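PDB 1VRM: hypothetical protein TM1553 from Thermotoga maritima, which is an ApbE-family protein that, like its relatives, probably transfers FMN from FAD to target flavoproteins in a magnesium-dependent reaction. Local coordinates for residues 195-209 / 220-232. Numbering follows the deposited sequence.
Sequences VRIIGPKFGKYPWVI and IDYIYLKSGAVAT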
loop_
_atom_site.group_PDB
_atom_site.type_symbol
_atom_site.label_atom_id
_atom_site.label_comp_id
_atom_site.label_asym_id
_atom_site.label_seq_id
_atom_site.Cartn_x
_atom_site.Cartn_y
_atom_site.Cartn_z
ATOM N N VAL A 195 3.264 -8.993 -0.470
ATOM C CA VAL A 195 2.937 -10.370 -0.773
ATOM C C VAL A 195 1.717 -10.831 0.037
ATOM O O VAL A 195 1.583 -10.500 1.248
ATOM C CB VAL A 195 4.123 -11.297 -0.414
ATOM C CG1 VAL A 195 3.786 -12.745 -0.707
ATOM C CG2 VAL A 195 5.409 -10.914 -1.201
ATOM N N ARG A 196 0.817 -11.540 -0.626
ATOM C CA ARG A 196 -0.294 -12.235 0.041
ATOM C C ARG A 196 -0.192 -13.738 -0.270
ATOM O O ARG A 196 -0.080 -14.123 -1.429
ATOM C CB ARG A 196 -1.632 -11.701 -0.407
ATOM C CG ARG A 196 -2.800 -12.280 0.296
ATOM C CD ARG A 196 -2.887 -11.769 1.722
ATOM N NE ARG A 196 -4.196 -11.938 2.280
ATOM C CZ ARG A 196 -4.494 -12.924 3.066
ATOM N NH1 ARG A 196 -3.592 -13.814 3.314
ATOM N NH2 ARG A 196 -5.702 -13.057 3.526
ATOM N N ILE A 197 -0.196 -14.565 0.768
ATOM C CA ILE A 197 -0.137 -15.996 0.596
ATOM C C ILE A 197 -1.549 -16.505 0.217
ATOM O O ILE A 197 -2.539 -16.244 0.918
ATOM C CB ILE A 197 0.362 -16.720 1.845
ATOM C CG1 ILE A 197 1.709 -16.183 2.321
ATOM C CG2 ILE A 197 0.385 -18.228 1.658
ATOM C CD1 ILE A 197 2.755 -16.080 1.303
ATOM N N ILE A 198 -1.605 -17.316 -0.838
ATOM C CA ILE A 198 -2.833 -17.997 -1.218
ATOM C C ILE A 198 -3.058 -19.245 -0.376
ATOM O O ILE A 198 -4.143 -19.440 0.217
ATOM C CB ILE A 198 -2.888 -18.359 -2.708
ATOM C CG1 ILE A 198 -2.863 -17.106 -3.573
ATOM C CG2 ILE A 198 -4.116 -19.242 -3.003
ATOM C CD1 ILE A 198 -2.636 -17.387 -5.093
ATOM N N GLY A 199 -2.022 -20.081 -0.328
ATOM C CA GLY A 199 -2.001 -21.278 0.510
ATOM C C GLY A 199 -0.572 -21.732 0.628
ATOM O O GLY A 199 0.274 -21.318 -0.140
ATOM N N PRO A 200 -0.286 -22.637 1.574
ATOM C CA PRO A 200 1.045 -23.069 1.866
ATOM C C PRO A 200 1.702 -23.846 0.733
ATOM O O PRO A 200 1.042 -24.490 -0.086
ATOM C CB PRO A 200 0.895 -23.971 3.078
ATOM C CG PRO A 200 -0.457 -24.106 3.312
ATOM C CD PRO A 200 -1.282 -23.266 2.427
ATOM N N LYS A 201 3.023 -23.738 0.697
ATOM C CA LYS A 201 3.804 -24.274 -0.388
ATOM C C LYS A 201 3.682 -25.800 -0.377
ATOM O O LYS A 201 3.852 -26.450 0.674
ATOM C CB LYS A 201 5.244 -23.839 -0.214
ATOM C CG LYS A 201 6.153 -24.340 -1.296
ATOM C CD LYS A 201 7.554 -23.653 -1.308
ATOM C CE LYS A 201 8.318 -23.825 -0.020
ATOM N N PHE A 202 3.363 -26.375 -1.542
ATOM C CA PHE A 202 3.164 -27.843 -1.692
ATOM C C PHE A 202 2.121 -28.346 -0.690
ATOM O O PHE A 202 2.079 -29.529 -0.320
ATOM C CB PHE A 202 4.503 -28.621 -1.541
ATOM C CG PHE A 202 5.549 -28.189 -2.491
ATOM C CD1 PHE A 202 5.289 -28.225 -3.844
ATOM C CD2 PHE A 202 6.778 -27.762 -2.039
ATOM C CE1 PHE A 202 6.244 -27.812 -4.764
ATOM C CE2 PHE A 202 7.749 -27.340 -2.941
ATOM C CZ PHE A 202 7.472 -27.356 -4.306
ATOM N N GLY A 203 1.232 -27.436 -0.311
ATOM C CA GLY A 203 0.155 -27.698 0.625
ATOM C C GLY A 203 0.517 -27.836 2.081
ATOM O O GLY A 203 -0.355 -28.097 2.923
ATOM N N LYS A 204 1.799 -27.688 2.397
ATOM C CA LYS A 204 2.291 -27.976 3.740
ATOM C C LYS A 204 3.240 -26.967 4.328
ATOM O O LYS A 204 3.347 -26.890 5.539
ATOM C CB LYS A 204 3.055 -29.329 3.733
ATOM C CG LYS A 204 2.242 -30.518 3.261
ATOM C CD LYS A 204 3.098 -31.791 3.353
ATOM C CE LYS A 204 2.333 -33.019 2.855
ATOM N NZ LYS A 204 3.141 -34.314 2.879
ATOM N N TYR A 205 3.985 -26.240 3.484
ATOM C CA TYR A 205 5.181 -25.531 3.988
ATOM C C TYR A 205 5.057 -24.022 3.900
ATOM O O TYR A 205 4.259 -23.498 3.120
ATOM C CB TYR A 205 6.423 -25.934 3.210
ATOM C CG TYR A 205 6.672 -27.379 3.208
ATOM C CD1 TYR A 205 7.108 -28.010 4.359
ATOM C CD2 TYR A 205 6.498 -28.115 2.063
ATOM C CE1 TYR A 205 7.344 -29.374 4.375
ATOM C CE2 TYR A 205 6.736 -29.516 2.061
ATOM C CZ TYR A 205 7.162 -30.122 3.220
ATOM O OH TYR A 205 7.425 -31.482 3.259
ATOM N N PRO A 206 5.820 -23.317 4.725
ATOM C CA PRO A 206 5.868 -21.868 4.591
ATOM C C PRO A 206 6.618 -21.408 3.345
ATOM O O PRO A 206 7.518 -22.078 2.839
ATOM C CB PRO A 206 6.619 -21.427 5.874
ATOM C CG PRO A 206 7.499 -22.508 6.171
ATOM C CD PRO A 206 6.709 -23.782 5.810
ATOM N N TRP A 207 6.200 -20.266 2.829
ATOM C CA TRP A 207 6.929 -19.549 1.811
ATOM C C TRP A 207 8.012 -18.750 2.507
ATOM O O TRP A 207 7.790 -18.128 3.547
ATOM C CB TRP A 207 6.038 -18.628 1.014
ATOM C CG TRP A 207 4.963 -19.369 0.278
ATOM C CD1 TRP A 207 3.722 -19.683 0.724
ATOM C CD2 TRP A 207 5.100 -19.966 -0.992
ATOM N NE1 TRP A 207 3.050 -20.395 -0.217
ATOM C CE2 TRP A 207 3.880 -20.610 -1.287
ATOM C CE3 TRP A 207 6.122 -20.013 -1.924
ATOM C CZ2 TRP A 207 3.681 -21.284 -2.464
ATOM C CZ3 TRP A 207 5.912 -20.684 -3.098
ATOM C CH2 TRP A 207 4.691 -21.295 -3.362
ATOM N N VAL A 208 9.179 -18.738 1.892
ATOM C CA VAL A 208 10.349 -18.051 2.462
ATOM C C VAL A 208 10.495 -16.748 1.741
ATOM O O VAL A 208 10.644 -16.715 0.511
ATOM C CB VAL A 208 11.640 -18.843 2.281
ATOM C CG1 VAL A 208 12.793 -18.121 3.058
ATOM C CG2 VAL A 208 11.460 -20.249 2.784
ATOM N N ILE A 209 10.411 -15.666 2.488
ATOM C CA ILE A 209 10.346 -14.326 1.921
ATOM C C ILE A 209 11.536 -13.526 2.433
ATOM O O ILE A 209 11.772 -13.447 3.638
ATOM C CB ILE A 209 9.030 -13.625 2.243
ATOM C CG1 ILE A 209 7.859 -14.445 1.688
ATOM C CG2 ILE A 209 9.034 -12.214 1.682
ATOM C CD1 ILE A 209 6.519 -14.091 2.219
ATOM N N ILE A 220 18.267 -8.691 4.132
ATOM C CA ILE A 220 18.668 -8.427 5.505
ATOM C C ILE A 220 17.961 -9.385 6.479
ATOM O O ILE A 220 18.371 -9.504 7.629
ATOM C CB ILE A 220 18.426 -6.969 5.931
ATOM C CG1 ILE A 220 16.946 -6.622 5.795
ATOM C CG2 ILE A 220 19.339 -6.001 5.153
ATOM C CD1 ILE A 220 16.618 -5.211 6.277
ATOM N N ASP A 221 16.925 -10.096 6.033
ATOM C CA ASP A 221 16.230 -11.035 6.933
ATOM C C ASP A 221 15.362 -11.940 6.072
ATOM O O ASP A 221 14.985 -11.541 4.957
ATOM C CB ASP A 221 15.365 -10.239 7.896
ATOM C CG ASP A 221 14.985 -11.017 9.165
ATOM O OD1 ASP A 221 15.468 -12.172 9.422
ATOM O OD2 ASP A 221 14.155 -10.453 9.917
ATOM N N TYR A 222 15.071 -13.147 6.586
ATOM C CA TYR A 222 14.111 -14.055 5.967
ATOM C C TYR A 222 12.965 -14.340 6.898
ATOM O O TYR A 222 13.188 -14.578 8.088
ATOM C CB TYR A 222 14.753 -15.366 5.587
ATOM C CG TYR A 222 15.653 -15.271 4.387
ATOM C CD1 TYR A 222 15.122 -15.235 3.099
ATOM C CD2 TYR A 222 17.025 -15.189 4.539
ATOM C CE1 TYR A 222 15.945 -15.143 1.985
ATOM C CE2 TYR A 222 17.848 -15.090 3.431
ATOM C CZ TYR A 222 17.299 -15.080 2.181
ATOM O OH TYR A 222 18.134 -14.981 1.093
ATOM N N ILE A 223 11.764 -14.274 6.349
ATOM C CA ILE A 223 10.603 -14.684 7.086
ATOM C C ILE A 223 9.899 -15.831 6.411
ATOM O O ILE A 223 10.112 -16.116 5.236
ATOM C CB ILE A 223 9.632 -13.517 7.351
ATOM C CG1 ILE A 223 9.124 -12.938 6.035
ATOM C CG2 ILE A 223 10.341 -12.443 8.167
ATOM C CD1 ILE A 223 7.830 -12.157 6.164
ATOM N N TYR A 224 9.096 -16.510 7.214
ATOM C CA TYR A 224 8.456 -17.761 6.825
ATOM C C TYR A 224 6.977 -17.586 7.024
ATOM O O TYR A 224 6.537 -17.357 8.126
ATOM C CB TYR A 224 9.018 -18.902 7.675
ATOM C CG TYR A 224 10.481 -19.104 7.414
ATOM C CD1 TYR A 224 11.439 -18.298 8.021
ATOM C CD2 TYR A 224 10.919 -20.115 6.574
ATOM C CE1 TYR A 224 12.798 -18.489 7.770
ATOM C CE2 TYR A 224 12.232 -20.294 6.319
ATOM C CZ TYR A 224 13.180 -19.494 6.920
ATOM O OH TYR A 224 14.515 -19.696 6.644
ATOM N N LEU A 225 6.197 -17.639 5.961
ATOM C CA LEU A 225 4.745 -17.442 6.041
ATOM C C LEU A 225 3.997 -18.606 5.386
ATOM O O LEU A 225 4.147 -18.881 4.177
ATOM C CB LEU A 225 4.281 -16.138 5.372
ATOM C CG LEU A 225 4.743 -14.806 5.943
ATOM C CD1 LEU A 225 4.174 -13.681 5.075
ATOM C CD2 LEU A 225 4.278 -14.642 7.361
ATOM N N LYS A 226 3.194 -19.287 6.192
ATOM C CA LYS A 226 2.209 -20.233 5.638
ATOM C C LYS A 226 0.883 -19.572 5.290
ATOM O O LYS A 226 0.078 -20.176 4.623
ATOM C CB LYS A 226 1.962 -21.462 6.545
ATOM C CG LYS A 226 3.107 -22.477 6.656
ATOM C CD LYS A 226 2.705 -23.740 7.514
ATOM C CE LYS A 226 1.574 -24.575 6.864
ATOM N NZ LYS A 226 1.527 -26.036 7.402
ATOM N N SER A 227 0.662 -18.340 5.746
ATOM C CA SER A 227 -0.570 -17.611 5.562
ATOM C C SER A 227 -0.285 -16.128 5.799
ATOM O O SER A 227 0.813 -15.769 6.229
ATOM C CB SER A 227 -1.652 -18.102 6.525
ATOM O OG SER A 227 -1.349 -17.791 7.893
ATOM N N GLY A 228 -1.264 -15.292 5.530
ATOM C CA GLY A 228 -1.188 -13.878 5.840
ATOM C C GLY A 228 -0.484 -13.095 4.758
ATOM O O GLY A 228 -0.512 -13.456 3.568
ATOM N N ALA A 229 0.125 -11.984 5.162
ATOM C CA ALA A 229 0.687 -11.090 4.204
ATOM C C ALA A 229 1.864 -10.327 4.779
ATOM O O ALA A 229 2.035 -10.221 5.984
ATOM C CB ALA A 229 -0.426 -10.045 3.759
ATOM N N VAL A 230 2.687 -9.801 3.874
ATOM C CA VAL A 230 3.784 -8.937 4.263
ATOM C C VAL A 230 3.804 -7.764 3.276
ATOM O O VAL A 230 3.566 -7.942 2.080
ATOM C CB VAL A 230 5.132 -9.671 4.356
ATOM C CG1 VAL A 230 5.573 -10.331 3.057
ATOM C CG2 VAL A 230 6.209 -8.706 4.856
ATOM N N ALA A 231 4.074 -6.572 3.778
ATOM C CA ALA A 231 4.146 -5.376 2.917
ATOM C C ALA A 231 5.316 -4.521 3.413
ATOM O O ALA A 231 5.512 -4.384 4.626
ATOM C CB ALA A 231 2.839 -4.592 2.969
ATOM N N THR A 232 5.998 -3.844 2.493
ATOM C CA THR A 232 7.098 -2.985 2.810
ATOM C C THR A 232 6.856 -1.601 2.192
ATOM O O THR A 232 6.441 -1.495 1.016
ATOM C CB THR A 232 8.426 -3.625 2.336
ATOM O OG1 THR A 232 8.664 -4.829 3.079
ATOM C CG2 THR A 232 9.599 -2.658 2.544
HETATM O O HOH W 1 -3.041 -16.189 3.500
HETATM O O HOH W 2 -4.546 -16.007 5.268
HETATM O O HOH W 3 -0.532 -26.780 5.666
#
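Gly228 O is gripped by two donors: Ile197 N, 3.0 Å away and almost straight on (N-H...O 175°), and Arg196 NH1, which comes from above the carbonyl plane at 3.1 Å in a more bent bond. Arg196 reaches it with CG anti to the backbone N (chi1 -176°) and a bend at chi2, laying CD alongside Ala229 CB, while NE forms a salt bridge with Asp172. With Arg196 cut back to an alanine, Asp172 would probably lose this salt bridge, and Gly228 O would keep Ile197 N as its donor from the other segment. Beyond this, Val195 and Val230 exchange paired backbone bonds. In the hairpin, Trp207 pairs with Leu225 and Ile209 with Ile223, and Trp207 NE1 donates a hydrogen bond to Gly199 O, 2.9 Å away and in the plane of the indole. Ile209 CD1 touches Leu225 CD1 at 3.7 Å and meets Val230 CG1 tip to tip. On the hairpin face that carries Val208 and Tyr224, Val208 CG2 lies beside Tyr224 CE2 at 3.6 Å. Lys226, bent at chi3, runs past Pro206 and gives a hydrogen bond from NZ to Lys204 O (2.7 Å), reaching it from above the carbonyl plane. One antiparallel pairing holds the hairpin of strands 207-212 and 219-225, the other belongs to strands 194-197 and 229-234 of the large antiparallel sheet; Ile197, Ile209, Leu225 and Val230 pack between them.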